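Long-range contacts in putative glycoside hydrolase (Bacteroides thetaiotaomicron VPI-5482, PDB 3HBZ), which is of unproven function but binds calcium and may play a role in carbohydrate metabolism, possibly as a glycoside hydrolase: residues N34-P39 / S90-E95; Y219-Q224 / G234-C239; I238-A243 / S314-D319. One frame throughout, in Å; residues are numbered along the deposited sequence.

Interaction 1 (N34-P39 / S90-E95)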
loop_
_atom_site.group_PDB
_atom_site.type_symbol
_atom_site.label_atom_id
_atom_site.label_comp_id
_atom_site.label_asym_id
_atom_site.label_seq_id
_atom_site.Cartn_x
_atom_site.Cartn_y
_atom_site.Cartn_z
ATOM N N ASN A 34 -1.783 -11.349 -4.374
ATOM C CA ASN A 34 -2.806 -11.413 -3.325
ATOM C C ASN A 34 -4.161 -11.299 -4.015
ATOM O O ASN A 34 -4.438 -10.319 -4.716
ATOM C CB ASN A 34 -2.643 -10.298 -2.264
ATOM C CG ASN A 34 -1.537 -10.610 -1.207
ATOM O OD1 ASN A 34 -0.375 -10.690 -1.533
ATOM N ND2 ASN A 34 -1.931 -10.810 0.030
ATOM N N ILE A 35 -4.973 -12.324 -3.833
ATOM C CA ILE A 35 -6.302 -12.445 -4.417
ATOM C C ILE A 35 -7.301 -12.238 -3.267
ATOM O O ILE A 35 -7.135 -12.809 -2.207
ATOM C CB ILE A 35 -6.496 -13.871 -4.973
ATOM C CG1 ILE A 35 -5.471 -14.129 -6.104
ATOM C CG2 ILE A 35 -7.941 -14.075 -5.484
ATOM C CD1 ILE A 35 -5.375 -15.576 -6.613
ATOM N N PHE A 36 -8.313 -11.407 -3.465
ATOM C CA PHE A 36 -9.287 -11.107 -2.409
ATOM C C PHE A 36 -10.689 -11.647 -2.737
ATOM O O PHE A 36 -11.266 -11.324 -3.787
ATOM C CB PHE A 36 -9.385 -9.584 -2.168
ATOM C CG PHE A 36 -8.084 -8.946 -1.711
ATOM C CD1 PHE A 36 -7.093 -8.644 -2.633
ATOM C CD2 PHE A 36 -7.863 -8.657 -0.383
ATOM C CE1 PHE A 36 -5.933 -8.047 -2.240
ATOM C CE2 PHE A 36 -6.671 -8.044 0.023
ATOM C CZ PHE A 36 -5.705 -7.780 -0.901
ATOM N N VAL A 37 -11.247 -12.436 -1.814
ATOM C CA VAL A 37 -12.590 -12.980 -1.974
ATOM C C VAL A 37 -13.440 -12.648 -0.743
ATOM O O VAL A 37 -12.916 -12.287 0.309
ATOM C CB VAL A 37 -12.529 -14.507 -2.219
ATOM C CG1 VAL A 37 -11.651 -14.783 -3.401
ATOM C CG2 VAL A 37 -12.014 -15.256 -0.977
ATOM N N GLY A 38 -14.754 -12.748 -0.876
ATOM C CA GLY A 38 -15.648 -12.444 0.234
ATOM C C GLY A 38 -15.508 -13.432 1.384
ATOM O O GLY A 38 -15.333 -14.637 1.164
ATOM N N PRO A 39 -15.574 -12.932 2.625
ATOM C CA PRO A 39 -15.633 -13.813 3.797
ATOM C C PRO A 39 -16.714 -14.852 3.621
ATOM O O PRO A 39 -17.823 -14.509 3.210
ATOM C CB PRO A 39 -15.993 -12.847 4.926
ATOM C CG PRO A 39 -15.356 -11.551 4.469
ATOM C CD PRO A 39 -15.587 -11.506 3.007
ATOM N N SER A 90 -1.422 -15.946 -2.688
ATOM C CA SER A 90 -2.168 -15.985 -1.460
ATOM C C SER A 90 -3.595 -15.526 -1.733
ATOM O O SER A 90 -3.841 -14.663 -2.618
ATOM C CB SER A 90 -1.529 -15.038 -0.433
ATOM O OG SER A 90 -0.214 -15.412 -0.092
ATOM N N VAL A 91 -4.520 -16.101 -0.978
ATOM C CA VAL A 91 -5.931 -15.700 -1.011
ATOM C C VAL A 91 -6.318 -15.133 0.353
ATOM O O VAL A 91 -6.076 -15.760 1.371
ATOM C CB VAL A 91 -6.866 -16.889 -1.373
ATOM C CG1 VAL A 91 -8.349 -16.474 -1.238
ATOM C CG2 VAL A 91 -6.584 -17.335 -2.823
ATOM N N ILE A 92 -6.890 -13.938 0.340
ATOM C CA ILE A 92 -7.375 -13.257 1.535
ATOM C C ILE A 92 -8.888 -13.409 1.527
ATOM O O ILE A 92 -9.555 -12.913 0.619
ATOM C CB ILE A 92 -7.039 -11.743 1.501
ATOM C CG1 ILE A 92 -5.540 -11.484 1.243
ATOM C CG2 ILE A 92 -7.488 -11.086 2.767
ATOM C CD1 ILE A 92 -4.692 -12.013 2.312
ATOM N N ASP A 93 -9.420 -14.128 2.499
ATOM C CA ASP A 93 -10.865 -14.371 2.582
ATOM C C ASP A 93 -11.480 -13.805 3.863
ATOM O O ASP A 93 -12.519 -14.279 4.301
ATOM C CB ASP A 93 -11.171 -15.887 2.511
ATOM C CG ASP A 93 -10.609 -16.650 3.705
ATOM O OD1 ASP A 93 -9.595 -16.185 4.274
ATOM O OD2 ASP A 93 -11.174 -17.698 4.075
ATOM N N THR A 94 -10.834 -12.810 4.449
ATOM C CA THR A 94 -11.246 -12.251 5.718
ATOM C C THR A 94 -11.555 -10.765 5.529
ATOM O O THR A 94 -11.249 -10.184 4.509
ATOM C CB THR A 94 -10.129 -12.402 6.784
ATOM O OG1 THR A 94 -8.894 -11.959 6.227
ATOM C CG2 THR A 94 -10.006 -13.851 7.208
ATOM N N GLU A 95 -12.201 -10.174 6.516
ATOM C CA GLU A 95 -12.518 -8.764 6.461
ATOM C C GLU A 95 -11.267 -7.944 6.807
ATOM O O GLU A 95 -10.339 -8.455 7.403
ATOM C CB GLU A 95 -13.733 -8.470 7.347
ATOM C CG GLU A 95 -13.568 -8.671 8.835
ATOM C CD GLU A 95 -14.908 -8.580 9.618
ATOM O OE1 GLU A 95 -16.003 -8.685 9.001
ATOM O OE2 GLU A 95 -14.849 -8.423 10.858
HETATM O O HOH W 1 -11.202 -10.397 1.605
#

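Interaction 2 (Y219-Q224 / G234-C239)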
loop_
_atom_site.group_PDB
_atom_site.type_symbol
_atom_site.label_atom_id
_atom_site.label_comp_id
_atom_site.label_asym_id
_atom_site.label_seq_id
_atom_site.Cartn_x
_atom_site.Cartn_y
_atom_site.Cartn_z
ATOM N N TYR A 219 6.910 12.970 15.891
ATOM C CA TYR A 219 7.297 13.639 14.652
ATOM C C TYR A 219 8.404 14.660 14.857
ATOM O O TYR A 219 8.359 15.465 15.794
ATOM C CB TYR A 219 6.099 14.311 13.987
ATOM C CG TYR A 219 6.424 14.934 12.629
ATOM C CD1 TYR A 219 6.654 14.126 11.535
ATOM C CD2 TYR A 219 6.530 16.320 12.455
ATOM C CE1 TYR A 219 6.969 14.639 10.288
ATOM C CE2 TYR A 219 6.869 16.878 11.171
ATOM C CZ TYR A 219 7.107 16.022 10.113
ATOM O OH TYR A 219 7.370 16.456 8.844
ATOM N N LYS A 220 9.366 14.633 13.939
ATOM C CA LYS A 220 10.427 15.643 13.851
ATOM C C LYS A 220 10.560 16.073 12.367
ATOM O O LYS A 220 10.688 15.244 11.499
ATOM C CB LYS A 220 11.726 15.063 14.373
ATOM C CG LYS A 220 12.916 16.060 14.426
ATOM C CD LYS A 220 14.085 15.484 15.216
ATOM N N ALA A 221 10.442 17.364 12.092
ATOM C CA ALA A 221 10.638 17.895 10.747
ATOM C C ALA A 221 12.111 17.878 10.442
ATOM O O ALA A 221 12.916 18.081 11.335
ATOM C CB ALA A 221 10.126 19.329 10.668
ATOM N N GLY A 222 12.468 17.684 9.183
ATOM C CA GLY A 222 13.837 17.878 8.747
ATOM C C GLY A 222 14.212 19.341 8.787
ATOM O O GLY A 222 13.342 20.211 8.758
ATOM N N ASP A 223 15.514 19.579 8.798
ATOM C CA ASP A 223 16.152 20.909 8.959
ATOM C C ASP A 223 15.838 21.908 7.853
ATOM O O ASP A 223 15.634 23.068 8.118
ATOM C CB ASP A 223 17.681 20.746 8.993
ATOM C CG ASP A 223 18.183 19.978 10.228
ATOM O OD1 ASP A 223 17.460 19.903 11.252
ATOM O OD2 ASP A 223 19.327 19.464 10.173
ATOM N N GLN A 224 15.790 21.444 6.615
ATOM C CA GLN A 224 15.702 22.330 5.473
ATOM C C GLN A 224 14.581 21.900 4.555
ATOM O O GLN A 224 14.638 20.856 3.906
ATOM C CB GLN A 224 17.049 22.320 4.724
ATOM C CG GLN A 224 17.113 23.220 3.488
ATOM C CD GLN A 224 16.777 24.680 3.794
ATOM O OE1 GLN A 224 17.537 25.383 4.478
ATOM N NE2 GLN A 224 15.631 25.144 3.281
ATOM N N GLY A 234 10.789 30.115 4.714
ATOM C CA GLY A 234 9.658 30.370 5.625
ATOM C C GLY A 234 8.873 29.160 6.123
ATOM O O GLY A 234 7.823 29.331 6.754
ATOM N N LYS A 235 9.366 27.943 5.865
ATOM C CA LYS A 235 8.494 26.768 5.936
ATOM C C LYS A 235 9.064 25.663 6.825
ATOM O O LYS A 235 10.260 25.454 6.869
ATOM C CB LYS A 235 8.175 26.267 4.516
ATOM C CG LYS A 235 6.668 25.978 4.317
ATOM C CD LYS A 235 6.248 25.687 2.864
ATOM C CE LYS A 235 4.858 25.010 2.833
ATOM N NZ LYS A 235 4.538 24.376 1.515
ATOM N N ARG A 236 8.193 25.000 7.580
ATOM C CA ARG A 236 8.600 23.855 8.391
ATOM C C ARG A 236 7.761 22.652 7.938
ATOM O O ARG A 236 6.587 22.801 7.643
ATOM C CB ARG A 236 8.446 24.176 9.856
ATOM C CG ARG A 236 9.203 23.261 10.777
ATOM C CD ARG A 236 10.609 23.763 11.213
ATOM N NE ARG A 236 11.125 22.760 12.149
ATOM C CZ ARG A 236 12.331 22.187 12.155
ATOM N NH1 ARG A 236 13.313 22.540 11.334
ATOM N NH2 ARG A 236 12.564 21.241 13.053
ATOM N N ASP A 237 8.382 21.482 7.781
ATOM C CA ASP A 237 7.658 20.329 7.272
ATOM C C ASP A 237 6.644 19.856 8.328
ATOM O O ASP A 237 6.756 20.213 9.515
ATOM C CB ASP A 237 8.656 19.211 6.924
ATOM C CG ASP A 237 8.158 18.238 5.855
ATOM O OD1 ASP A 237 7.008 18.366 5.336
ATOM O OD2 ASP A 237 8.950 17.300 5.539
ATOM N N ILE A 238 5.633 19.107 7.886
ATOM C CA ILE A 238 4.691 18.464 8.800
ATOM C C ILE A 238 4.248 17.168 8.157
ATOM O O ILE A 238 4.292 17.032 6.932
ATOM C CB ILE A 238 3.466 19.398 9.159
ATOM C CG1 ILE A 238 2.736 18.953 10.442
ATOM C CG2 ILE A 238 2.472 19.530 7.934
ATOM C CD1 ILE A 238 3.638 18.793 11.732
ATOM N N CYS A 239 3.881 16.198 8.993
ATOM C CA CYS A 239 3.315 14.942 8.555
ATOM C C CYS A 239 1.848 15.065 8.163
ATOM O O CYS A 239 1.202 16.114 8.425
ATOM C CB CYS A 239 3.444 13.924 9.676
ATOM S SG CYS A 239 2.648 14.454 11.208
HETATM O O HOH W 2 11.300 21.534 7.665
HETATM O O HOH W 3 15.710 21.667 12.256
#

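Interaction 3 (I238-A243 / S314-D319)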
loop_
_atom_site.group_PDB
_atom_site.type_symbol
_atom_site.label_atom_id
_atom_site.label_comp_id
_atom_site.label_asym_id
_atom_site.label_seq_id
_atom_site.Cartn_x
_atom_site.Cartn_y
_atom_site.Cartn_z
ATOM N N ILE A 238 5.633 19.107 7.886
ATOM C CA ILE A 238 4.691 18.464 8.800
ATOM C C ILE A 238 4.248 17.168 8.157
ATOM O O ILE A 238 4.292 17.032 6.932
ATOM C CB ILE A 238 3.466 19.398 9.159
ATOM C CG1 ILE A 238 2.736 18.953 10.442
ATOM C CG2 ILE A 238 2.472 19.530 7.934
ATOM C CD1 ILE A 238 3.638 18.793 11.732
ATOM N N CYS A 239 3.881 16.198 8.993
ATOM C CA CYS A 239 3.315 14.942 8.555
ATOM C C CYS A 239 1.848 15.065 8.163
ATOM O O CYS A 239 1.202 16.114 8.425
ATOM C CB CYS A 239 3.444 13.924 9.676
ATOM S SG CYS A 239 2.648 14.454 11.208
ATOM N N ASP A 240 1.318 14.010 7.543
ATOM C CA ASP A 240 -0.131 13.861 7.314
ATOM C C ASP A 240 -0.532 12.455 7.717
ATOM O O ASP A 240 0.240 11.479 7.562
ATOM C CB ASP A 240 -0.494 14.138 5.853
ATOM C CG ASP A 240 -1.937 14.590 5.657
ATOM O OD1 ASP A 240 -2.738 14.721 6.614
ATOM O OD2 ASP A 240 -2.268 14.810 4.495
ATOM N N ILE A 241 -1.723 12.372 8.298
ATOM C CA ILE A 241 -2.334 11.125 8.692
ATOM C C ILE A 241 -3.814 11.255 8.352
ATOM O O ILE A 241 -4.467 12.193 8.807
ATOM C CB ILE A 241 -2.200 10.885 10.233
ATOM C CG1 ILE A 241 -0.730 10.945 10.660
ATOM C CG2 ILE A 241 -2.911 9.547 10.616
ATOM C CD1 ILE A 241 -0.429 10.895 12.189
ATOM N N TYR A 242 -4.326 10.359 7.521
ATOM C CA TYR A 242 -5.675 10.474 7.077
ATOM C C TYR A 242 -6.252 9.123 6.693
ATOM O O TYR A 242 -5.517 8.124 6.618
ATOM C CB TYR A 242 -5.769 11.502 5.971
ATOM C CG TYR A 242 -5.049 11.204 4.671
ATOM C CD1 TYR A 242 -5.709 10.570 3.618
ATOM C CD2 TYR A 242 -3.755 11.607 4.472
ATOM C CE1 TYR A 242 -5.082 10.348 2.376
ATOM C CE2 TYR A 242 -3.077 11.348 3.236
ATOM C CZ TYR A 242 -3.763 10.740 2.191
ATOM O OH TYR A 242 -3.146 10.520 0.968
ATOM N N ALA A 243 -7.572 9.093 6.513
ATOM C CA ALA A 243 -8.300 7.916 6.056
ATOM C C ALA A 243 -9.467 8.389 5.211
ATOM O O ALA A 243 -9.988 9.501 5.416
ATOM C CB ALA A 243 -8.794 7.041 7.238
ATOM N N SER A 314 5.406 11.147 6.102
ATOM C CA SER A 314 6.321 11.994 6.841
ATOM C C SER A 314 6.360 13.434 6.296
ATOM O O SER A 314 6.899 14.311 6.939
ATOM C CB SER A 314 7.718 11.371 6.848
ATOM O OG SER A 314 8.249 11.210 5.531
ATOM N N SER A 315 5.820 13.661 5.101
ATOM C CA SER A 315 5.838 14.991 4.461
ATOM C C SER A 315 4.499 15.227 3.737
ATOM O O SER A 315 4.193 14.604 2.734
ATOM C CB SER A 315 6.983 15.105 3.465
ATOM O OG SER A 315 8.237 15.221 4.111
ATOM N N LEU A 316 3.711 16.132 4.288
ATOM C CA LEU A 316 2.366 16.380 3.861
ATOM C C LEU A 316 2.282 16.619 2.357
ATOM O O LEU A 316 1.360 16.135 1.733
ATOM C CB LEU A 316 1.772 17.572 4.610
ATOM C CG LEU A 316 0.244 17.711 4.312
ATOM C CD1 LEU A 316 -0.626 17.969 5.530
ATOM C CD2 LEU A 316 0.014 18.756 3.265
ATOM N N GLU A 317 3.213 17.383 1.797
ATOM C CA GLU A 317 3.228 17.639 0.364
ATOM C C GLU A 317 4.382 16.921 -0.326
ATOM O O GLU A 317 4.887 17.342 -1.418
ATOM C CB GLU A 317 3.432 19.115 0.119
ATOM C CG GLU A 317 2.359 19.994 0.609
ATOM C CD GLU A 317 2.728 21.434 0.278
ATOM O OE1 GLU A 317 2.786 21.740 -0.931
ATOM O OE2 GLU A 317 3.048 22.206 1.216
ATOM N N GLY A 318 4.851 15.871 0.305
ATOM C CA GLY A 318 5.963 15.124 -0.288
ATOM C C GLY A 318 5.660 14.474 -1.604
ATOM O O GLY A 318 6.560 14.271 -2.417
ATOM N N ASP A 319 4.389 14.166 -1.821
ATOM C CA ASP A 319 3.943 13.580 -3.060
ATOM C C ASP A 319 4.073 14.535 -4.260
ATOM O O ASP A 319 4.090 14.087 -5.411
ATOM C CB ASP A 319 2.509 13.003 -2.898
ATOM C CG ASP A 319 1.443 14.062 -2.602
ATOM O OD1 ASP A 319 1.767 15.263 -2.503
ATOM O OD2 ASP A 319 0.253 13.659 -2.463
HETATM O O HOH W 4 -0.929 14.650 2.240
#

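Interaction 1 (N34-P39 / S90-E95)
F36 and I92 lie side by side on one face of a pair of parallel strands, both side chains pointing the same way, and their meeting is the main apolar touch on that face. CB of I92 comes within 3.7 Å of F36 CD2, and its CG1 makes an off-centre CH-pi contact, 4.3 Å from the centroid of the F36 ring and 29° off the ring normal. With chi1 at -53°, CG1 of I92 stands beside its own backbone N, where it touches both the F36 ring and the side-chain amide of N34; from there CD1 reaches N34 ND2 at 3.8 Å. I35 and V91 lie on the reverse face; just past them, CG2 of V37 touches V91 CG1 and, more closely, D93 CB at 3.6 Å.

Beneath these side chains the backbones bind in parallel register, N34 with S90, I35 with V91 and F36 with I92. Three hydrogen bonds follow. I92 N to I35 O is the shortest, 2.8 Å with a nearly straight 174° at the hydrogen; I35 N to S90 O and V37 N to I92 O complete the set. Past I92 the strand pairing gives way to loop contacts. There a water lies within hydrogen-bonding distance of both V37 O and T94 O and bridges them, and P39 CA makes a CA-H...O contact with D93 O at 3.2 Å.

OD1 of D93 forms a salt bridge with K121 NZ. In the mixed sheet of the N-terminal region, 32-36 and 84-92 are the parallel pair; 27-28 flanks the first and 72-77 the second, both antiparallel. Strand 121-125 meets this pair through E125, which N34 touches, and through K121 and V123, against which T94 packs.

Interaction 2 (Y219-Q224 / G234-C239)
Y219 sets its ring against the backbone and side chain of C239, a Cys sulfur-aromatic contact where strand 210-220 runs out beside the loop leading into strand 240-247. SG of C239 lies over the ring face, 4.2 Å from the centroid and 20° off the normal, and its CB adds a CH-pi contact. The backbone N of C239 sits above the same ring, offset toward the rim, 3.4 Å from CZ. A chi1 of -175° sets CG of Y219 anti to the backbone N; the bond to CB already points toward the loop.

Apolar touches extend this packing. CD1 of I238 meets Y219 CE2 at 3.8 Å, the two side chains crossing at about a right angle, while CB of A221 touches D237 CB. The same A221 methyl also lies over one face of the R236 guanidinium, offset toward its rim.

Polar links between the segments pass through water. One molecule donates to G222 O and accepts from D237 N. Three side-chain atoms bond outside the two segments: Y219 OH to S314 O, OD2 of D237 to S327, S315 and A324, and NE of R236 in a salt bridge with E277. At the exposed end the charged atoms of D223 and R236 stay 4.9 Å apart, OD1 to NH1, and a second water joins them, donating to D223 OD1 and accepting from R236 NH1, each at 2.7 Å.

Interaction 3 (I238-A243 / S314-D319)
L316 packs against I238 and D240 where the chain enters strand 240-247, and the closest fit is around its backbone N and its CD1. L316 N gives a hydrogen bond to I238 O at 2.9 Å, the donor nearly in line with the carbonyl and the angle at the hydrogen 152°. CB of L316 rests against the same oxygen and lies 3.9 Å from I238 CG2, the two side chains running side by side. A chi1 of -171° puts CG anti to the backbone N, beside D240; from CG, CD1 meets D240 CG at 3.6 Å, leucine and aspartate crossing obliquely. Contact with S314 and S315 is slighter: S315 CA approaches I238 O at 3.6 Å as a CA-H...O contact.

The other side of the contact is wetter and more loosely joined. A water lies 2.6 Å from D240 OD2 and 2.8 Å from L316 O, bridging strand and turn, and L316 O also bonds to a diethylene glycol molecule, probably from the crystallisation liquor. D240 OD2 has its charged partner in R271, a salt bridge that is likely to help hold the carboxylate beside the leucine. An alanine at D240 would probably leave R271 without this mate, undo the water bridge and open a gap against L316 CD1.

S315 to G318 form a type I beta turn, closed by G318 N to S315 O at 2.8 Å. It follows strand 306-313 and packs against the start of its antiparallel neighbour 240-247, within the putative carbohydrate metabolism domain, whose family belongs to the galactose-binding-like clan.

Interactions 2 and 3 are neighbours, their centres 11 Å apart, and share I238 and C239, which meet Y219 in one and the 314-319 segment in the other. Polar links join them further, among them D237 OD2 to S315 OG at 2.6 Å, a probable hydrogen bond, and a salt bridge from K235 NZ to E317 OE2, also 2.6 Å. Interaction 1 stands apart across the centre of the chain, its centre 39 Å from that of interaction 2 and 29 Å from that of interaction 3. All three lie away from the annotated metal sites, although T94 of interaction 1 has its side chain about 10 Å from a bound sodium ion.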